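Local coordinates for protein homoaconitase large subunit (Methanocaldococcus jannaschii, PDB 4KP2) that forms, with a small subunit, an iron-sulfur hydro-lyase that converts (R)-homocitrate to homoisocitrate through cis-homoaconitate in 2-oxosuberate biosynthesis, at residues T313-N325 against G392-N405. Sequence-based numbering, arbitrary orientation.
Sequences TEINQVFIGSCTN and GVLAEGEICLSTTN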
ATOM      1  N   THR A 313      23.406  12.825  -8.942  1.00 56.87           N
ATOM      2  CA  THR A 313      23.441  11.691  -8.026  1.00 59.64           C
ATOM      3  C   THR A 313      22.397  10.647  -8.404  1.00 59.36           C
ATOM      4  O   THR A 313      21.203  10.940  -8.462  1.00 57.23           O
ATOM      5  CB  THR A 313      23.204  12.136  -6.571  1.00 54.92           C
ATOM      6  OG1 THR A 313      24.167  13.134  -6.211  1.00 57.51           O
ATOM      7  CG2 THR A 313      23.327  10.953  -5.625  1.00 51.11           C
ATOM      8  N   GLU A 314      22.858   9.427  -8.659  1.00 60.55           N
ATOM      9  CA  GLU A 314      21.969   8.338  -9.041  1.00 64.63           C
ATOM     10  C   GLU A 314      21.075   7.906  -7.886  1.00 58.72           C
ATOM     11  O   GLU A 314      21.558   7.599  -6.796  1.00 58.40           O
ATOM     12  CB  GLU A 314      22.777   7.140  -9.543  1.00 65.64           C
ATOM     13  CG  GLU A 314      21.930   5.913  -9.839  1.00 75.78           C
ATOM     14  CD  GLU A 314      22.766   4.683 -10.123  1.00 84.73           C
ATOM     15  OE1 GLU A 314      24.007   4.813 -10.209  1.00 86.21           O
ATOM     16  OE2 GLU A 314      22.185   3.585 -10.257  1.00 87.02           O
ATOM     17  N   ILE A 315      19.769   7.884  -8.132  1.00 57.10           N
ATOM     18  CA  ILE A 315      18.811   7.405  -7.141  1.00 62.24           C
ATOM     19  C   ILE A 315      18.103   6.144  -7.627  1.00 60.83           C
ATOM     20  O   ILE A 315      17.893   5.960  -8.826  1.00 63.87           O
ATOM     21  CB  ILE A 315      17.778   8.491  -6.768  1.00 58.44           C
ATOM     22  CG1 ILE A 315      17.263   9.208  -8.018  1.00 55.76           C
ATOM     23  CG2 ILE A 315      18.389   9.499  -5.812  1.00 56.68           C
ATOM     24  CD1 ILE A 315      16.007   8.604  -8.606  1.00 61.42           C
ATOM     25  N   ASN A 316      17.738   5.277  -6.689  1.00 56.39           N
ATOM     26  CA  ASN A 316      17.091   4.016  -7.028  1.00 58.48           C
ATOM     27  C   ASN A 316      15.640   3.962  -6.565  1.00 59.20           C
ATOM     28  O   ASN A 316      14.876   3.097  -6.994  1.00 61.66           O
ATOM     29  CB  ASN A 316      17.873   2.842  -6.439  1.00 57.08           C
ATOM     30  CG  ASN A 316      19.354   2.911  -6.753  1.00 61.93           C
ATOM     31  OD1 ASN A 316      20.188   2.967  -5.848  1.00 57.64           O
ATOM     32  ND2 ASN A 316      19.689   2.910  -8.038  1.00 63.25           N
ATOM     33  N   GLN A 317      15.266   4.887  -5.689  1.00 58.28           N
ATOM     34  CA  GLN A 317      13.905   4.943  -5.169  1.00 57.54           C
ATOM     35  C   GLN A 317      13.547   6.367  -4.756  1.00 54.41           C
ATOM     36  O   GLN A 317      14.402   7.126  -4.307  1.00 59.05           O
ATOM     37  CB  GLN A 317      13.748   3.989  -3.980  1.00 59.72           C
ATOM     38  CG  GLN A 317      12.323   3.864  -3.457  1.00 56.84           C
ATOM     39  CD  GLN A 317      12.208   2.908  -2.288  1.00 52.09           C
ATOM     40  OE1 GLN A 317      11.903   1.729  -2.465  1.00 63.48           O
ATOM     41  NE2 GLN A 317      12.445   3.413  -1.084  1.00 49.93           N
ATOM     42  N   VAL A 318      12.281   6.732  -4.925  1.00 47.70           N
ATOM     43  CA  VAL A 318      11.810   8.049  -4.517  1.00 48.52           C
ATOM     44  C   VAL A 318      10.509   7.932  -3.738  1.00 49.34           C
ATOM     45  O   VAL A 318       9.540   7.349  -4.218  1.00 50.09           O
ATOM     46  CB  VAL A 318      11.584   8.979  -5.726  1.00 50.49           C
ATOM     47  CG1 VAL A 318      10.970  10.294  -5.274  1.00 50.00           C
ATOM     48  CG2 VAL A 318      12.891   9.224  -6.466  1.00 53.14           C
ATOM     49  N   PHE A 319      10.493   8.483  -2.529  1.00 49.86           N
ATOM     50  CA  PHE A 319       9.283   8.484  -1.720  1.00 44.07           C
ATOM     51  C   PHE A 319       8.717   9.888  -1.551  1.00 45.93           C
ATOM     52  O   PHE A 319       9.445  10.833  -1.249  1.00 52.75           O
ATOM     53  CB  PHE A 319       9.536   7.854  -0.352  1.00 50.20           C
ATOM     54  CG  PHE A 319       8.392   8.018   0.604  1.00 52.12           C
ATOM     55  CD1 PHE A 319       7.164   7.435   0.339  1.00 47.80           C
ATOM     56  CD2 PHE A 319       8.540   8.757   1.766  1.00 51.19           C
ATOM     57  CE1 PHE A 319       6.106   7.586   1.211  1.00 50.51           C
ATOM     58  CE2 PHE A 319       7.486   8.909   2.645  1.00 48.44           C
ATOM     59  CZ  PHE A 319       6.269   8.322   2.369  1.00 53.46           C
ATOM     60  N   ILE A 320       7.409  10.012  -1.749  1.00 43.57           N
ATOM     61  CA  ILE A 320       6.728  11.291  -1.603  1.00 46.28           C
ATOM     62  C   ILE A 320       5.472  11.144  -0.757  1.00 47.40           C
ATOM     63  O   ILE A 320       4.511  10.491  -1.169  1.00 51.02           O
ATOM     64  CB  ILE A 320       6.323  11.875  -2.970  1.00 44.93           C
ATOM     65  CG1 ILE A 320       7.557  12.128  -3.838  1.00 47.58           C
ATOM     66  CG2 ILE A 320       5.532  13.161  -2.785  1.00 51.29           C
ATOM     67  CD1 ILE A 320       7.231  12.687  -5.205  1.00 43.03           C
ATOM     68  N   GLY A 321       5.480  11.745   0.428  1.00 51.52           N
ATOM     69  CA  GLY A 321       4.281  11.789   1.242  1.00 51.31           C
ATOM     70  C   GLY A 321       4.432  11.366   2.691  1.00 51.78           C
ATOM     71  O   GLY A 321       3.963  10.300   3.089  1.00 51.48           O
ATOM     72  N   SER A 322       5.081  12.207   3.486  1.00 51.89           N
ATOM     73  CA  SER A 322       5.148  11.989   4.925  1.00 49.82           C
ATOM     74  C   SER A 322       4.392  13.106   5.631  1.00 50.11           C
ATOM     75  O   SER A 322       3.618  13.828   5.006  1.00 49.64           O
ATOM     76  CB  SER A 322       6.599  11.947   5.401  1.00 47.24           C
ATOM     77  OG  SER A 322       7.251  13.180   5.160  1.00 56.57           O
ATOM     78  N   CYS A 323       4.615  13.249   6.933  1.00 53.83           N
ATOM     79  CA  CYS A 323       3.995  14.330   7.689  1.00 50.37           C
ATOM     80  C   CYS A 323       4.544  15.674   7.231  1.00 51.41           C
ATOM     81  O   CYS A 323       3.865  16.698   7.313  1.00 51.57           O
ATOM     82  CB  CYS A 323       4.236  14.148   9.188  1.00 48.41           C
ATOM     83  SG  CYS A 323       3.574  15.483  10.210  1.00 68.88           S
ATOM     84  N   THR A 324       5.779  15.659   6.741  1.00 51.35           N
ATOM     85  CA  THR A 324       6.439  16.871   6.276  1.00 49.58           C
ATOM     86  C   THR A 324       5.864  17.332   4.942  1.00 49.59           C
ATOM     87  O   THR A 324       5.542  18.507   4.767  1.00 49.46           O
ATOM     88  CB  THR A 324       7.952  16.649   6.108  1.00 45.94           C
ATOM     89  OG1 THR A 324       8.210  16.061   4.828  1.00 61.15           O
ATOM     90  CG2 THR A 324       8.479  15.735   7.201  1.00 46.15           C
ATOM     91  N   ASN A 325       5.737  16.397   4.004  1.00 53.21           N
ATOM     92  CA  ASN A 325       5.268  16.718   2.661  1.00 55.69           C
ATOM     93  C   ASN A 325       4.334  15.663   2.078  1.00 53.94           C
ATOM     94  O   ASN A 325       4.656  15.026   1.076  1.00 56.99           O
ATOM     95  CB  ASN A 325       6.455  16.930   1.720  1.00 51.91           C
ATOM     96  CG  ASN A 325       7.254  18.171   2.061  1.00 54.68           C
ATOM     97  OD1 ASN A 325       8.470  18.111   2.230  1.00 51.97           O
ATOM     98  ND2 ASN A 325       6.571  19.306   2.165  1.00 53.97           N
ATOM     99  N   GLY A 392       8.710   0.454   1.975  1.00 65.62           N
ATOM    100  CA  GLY A 392       9.613   0.481   0.840  1.00 53.87           C
ATOM    101  C   GLY A 392      11.057   0.340   1.280  1.00 58.46           C
ATOM    102  O   GLY A 392      11.855   1.266   1.135  1.00 65.50           O
ATOM    103  N   VAL A 393      11.389  -0.828   1.820  1.00 58.55           N
ATOM    104  CA  VAL A 393      12.709  -1.084   2.389  1.00 58.10           C
ATOM    105  C   VAL A 393      13.821  -1.059   1.339  1.00 58.42           C
ATOM    106  O   VAL A 393      13.676  -1.611   0.249  1.00 54.29           O
ATOM    107  CB  VAL A 393      12.728  -2.432   3.143  1.00 53.14           C
ATOM    108  CG1 VAL A 393      14.115  -2.733   3.684  1.00 60.16           C
ATOM    109  CG2 VAL A 393      11.708  -2.414   4.268  1.00 50.86           C
ATOM    110  N   LEU A 394      14.929  -0.406   1.680  1.00 59.74           N
ATOM    111  CA  LEU A 394      16.079  -0.308   0.790  1.00 60.45           C
ATOM    112  C   LEU A 394      17.027  -1.489   0.951  1.00 64.58           C
ATOM    113  O   LEU A 394      17.118  -2.085   2.023  1.00 65.15           O
ATOM    114  CB  LEU A 394      16.847   0.986   1.056  1.00 52.05           C
ATOM    115  CG  LEU A 394      16.095   2.298   0.854  1.00 50.80           C
ATOM    116  CD1 LEU A 394      17.000   3.464   1.207  1.00 56.61           C
ATOM    117  CD2 LEU A 394      15.606   2.406  -0.577  1.00 55.18           C
ATOM    118  N   ALA A 395      17.739  -1.815  -0.123  1.00 64.51           N
ATOM    119  CA  ALA A 395      18.747  -2.864  -0.084  1.00 61.37           C
ATOM    120  C   ALA A 395      20.130  -2.244   0.064  1.00 65.75           C
ATOM    121  O   ALA A 395      20.265  -1.025   0.177  1.00 62.79           O
ATOM    122  CB  ALA A 395      18.679  -3.715  -1.340  1.00 57.40           C
ATOM    123  N   GLU A 396      21.157  -3.087   0.058  1.00 66.13           N
ATOM    124  CA  GLU A 396      22.526  -2.618   0.228  1.00 67.04           C
ATOM    125  C   GLU A 396      23.013  -1.840  -0.989  1.00 61.95           C
ATOM    126  O   GLU A 396      22.998  -2.348  -2.110  1.00 63.86           O
ATOM    127  CB  GLU A 396      23.465  -3.792   0.510  1.00 70.31           C
ATOM    128  CG  GLU A 396      24.894  -3.371   0.801  1.00 69.52           C
ATOM    129  CD  GLU A 396      25.774  -4.535   1.201  1.00 76.18           C
ATOM    130  OE1 GLU A 396      25.309  -5.690   1.120  1.00 74.40           O
ATOM    131  OE2 GLU A 396      26.932  -4.291   1.601  1.00 81.03           O
ATOM    132  N   GLY A 397      23.444  -0.604  -0.758  1.00 63.39           N
ATOM    133  CA  GLY A 397      23.952   0.242  -1.822  1.00 57.82           C
ATOM    134  C   GLY A 397      22.850   0.960  -2.573  1.00 58.81           C
ATOM    135  O   GLY A 397      23.103   1.638  -3.568  1.00 59.33           O
ATOM    136  N   GLU A 398      21.620   0.812  -2.093  1.00 56.59           N
ATOM    137  CA  GLU A 398      20.468   1.422  -2.743  1.00 55.64           C
ATOM    138  C   GLU A 398      20.202   2.820  -2.191  1.00 55.91           C
ATOM    139  O   GLU A 398      20.242   3.038  -0.979  1.00 56.74           O
ATOM    140  CB  GLU A 398      19.237   0.529  -2.580  1.00 61.40           C
ATOM    141  CG  GLU A 398      18.053   0.938  -3.432  1.00 63.64           C
ATOM    142  CD  GLU A 398      17.052  -0.184  -3.605  1.00 72.42           C
ATOM    143  OE1 GLU A 398      17.242  -1.253  -2.988  1.00 66.73           O
ATOM    144  OE2 GLU A 398      16.078   0.000  -4.365  1.00 73.55           O
ATOM    145  N   ILE A 399      19.928   3.763  -3.088  1.00 51.93           N
ATOM    146  CA  ILE A 399      19.736   5.157  -2.707  1.00 59.06           C
ATOM    147  C   ILE A 399      18.281   5.595  -2.856  1.00 55.66           C
ATOM    148  O   ILE A 399      17.636   5.311  -3.866  1.00 53.22           O
ATOM    149  CB  ILE A 399      20.638   6.089  -3.545  1.00 54.88           C
ATOM    150  CG1 ILE A 399      22.111   5.759  -3.308  1.00 53.90           C
ATOM    151  CG2 ILE A 399      20.367   7.547  -3.216  1.00 53.77           C
ATOM    152  CD1 ILE A 399      23.066   6.684  -4.026  1.00 45.17           C
ATOM    153  N   CYS A 400      17.768   6.288  -1.844  1.00 52.78           N
ATOM    154  CA  CYS A 400      16.397   6.782  -1.869  1.00 51.97           C
ATOM    155  C   CYS A 400      16.313   8.289  -1.646  1.00 55.57           C
ATOM    156  O   CYS A 400      16.945   8.831  -0.742  1.00 55.34           O
ATOM    157  CB  CYS A 400      15.545   6.060  -0.824  1.00 53.41           C
ATOM    158  SG  CYS A 400      13.882   6.740  -0.623  1.00 49.78           S
ATOM    159  N   LEU A 401      15.526   8.959  -2.483  1.00 52.64           N
ATOM    160  CA  LEU A 401      15.242  10.376  -2.302  1.00 44.27           C
ATOM    161  C   LEU A 401      13.855  10.532  -1.695  1.00 52.50           C
ATOM    162  O   LEU A 401      12.850  10.231  -2.339  1.00 54.65           O
ATOM    163  CB  LEU A 401      15.317  11.119  -3.635  1.00 47.58           C
ATOM    164  CG  LEU A 401      14.988  12.612  -3.573  1.00 55.63           C
ATOM    165  CD1 LEU A 401      15.987  13.345  -2.696  1.00 50.08           C
ATOM    166  CD2 LEU A 401      14.955  13.217  -4.963  1.00 50.08           C
ATOM    167  N   SER A 402      13.803  11.003  -0.454  1.00 54.39           N
ATOM    168  CA  SER A 402      12.543  11.061   0.278  1.00 54.97           C
ATOM    169  C   SER A 402      12.137  12.479   0.669  1.00 51.01           C
ATOM    170  O   SER A 402      12.968  13.385   0.723  1.00 46.38           O
ATOM    171  CB  SER A 402      12.617  10.182   1.527  1.00 45.61           C
ATOM    172  OG  SER A 402      11.409  10.245   2.262  1.00 46.23           O
ATOM    173  N   THR A 403      10.848  12.656   0.939  1.00 49.02           N
ATOM    174  CA  THR A 403      10.326  13.929   1.419  1.00 46.49           C
ATOM    175  C   THR A 403      10.124  13.869   2.927  1.00 47.40           C
ATOM    176  O   THR A 403       9.474  14.733   3.511  1.00 52.97           O
ATOM    177  CB  THR A 403       8.990  14.288   0.746  1.00 45.78           C
ATOM    178  OG1 THR A 403       8.018  13.278   1.040  1.00 51.56           O
ATOM    179  CG2 THR A 403       9.165  14.398  -0.760  1.00 41.28           C
ATOM    180  N   THR A 404      10.688  12.837   3.549  1.00 53.06           N
ATOM    181  CA  THR A 404      10.607  12.666   4.995  1.00 54.69           C
ATOM    182  C   THR A 404      11.551  13.613   5.729  1.00 54.19           C
ATOM    183  O   THR A 404      12.105  14.539   5.139  1.00 51.92           O
ATOM    184  CB  THR A 404      10.928  11.218   5.416  1.00 53.77           C
ATOM    185  OG1 THR A 404      12.137  10.789   4.778  1.00 51.62           O
ATOM    186  CG2 THR A 404       9.795  10.284   5.026  1.00 47.17           C
ATOM    187  N   ASN A 405      11.735  13.363   7.021  1.00 53.47           N
ATOM    188  CA  ASN A 405      12.561  14.227   7.855  1.00 51.79           C
ATOM    189  C   ASN A 405      13.783  13.527   8.444  1.00 54.39           C
ATOM    190  O   ASN A 405      14.679  14.180   8.980  1.00 54.64           O
ATOM    191  CB  ASN A 405      11.719  14.852   8.969  1.00 50.70           C
ATOM    192  CG  ASN A 405      10.771  13.858   9.610  1.00 54.37           C
ATOM    193  OD1 ASN A 405      11.055  12.662   9.671  1.00 55.01           O
ATOM    194  ND2 ASN A 405       9.634  14.349  10.085  1.00 51.85           N
TER
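The carbonyl O of I399 takes two backbone donors: N316 N at 2.8 Å and, by a weak bent bond, Q317 N. N316 also bonds back through its side chain. Its CG lies beside its own backbone N (chi1 -50°), which brings OD1 to I399 N at 2.9 Å in a nearly straight bond (165°). Parallel pairing then runs on through L401 N to Q317 O at 2.8 Å and F319 N to L401 O. The Q317 side chain is fully extended and reaches back to the loop before strand 399-402. There NE2 donates to G392 O at 3.1 Å, and this oxygen lies in the plane of the Q317 amide. NE2 also makes a weak bond to C400 SG and touches L394 CD2. With an alanine here, G392 O would probably lose this donor and a gap would be likely to open beside L394. On the same face, the F319 ring turns its edge to S402 OG and to T404 CG2 (3.6 Å from CE2). Past the strand ends, T403 OG1 accepts from G321 N at 3.0 Å. The S322 hydroxyl accepts from T324 N in an ST turn, next to C323, a predicted [4Fe-4S] ligand. Strand 317-320 is the middle strand of a five-stranded parallel sheet, between 348-351 and 399-402; 418-421 lies on the far side of 399-402. Helix 424-433 packs on the V318 and L401 face.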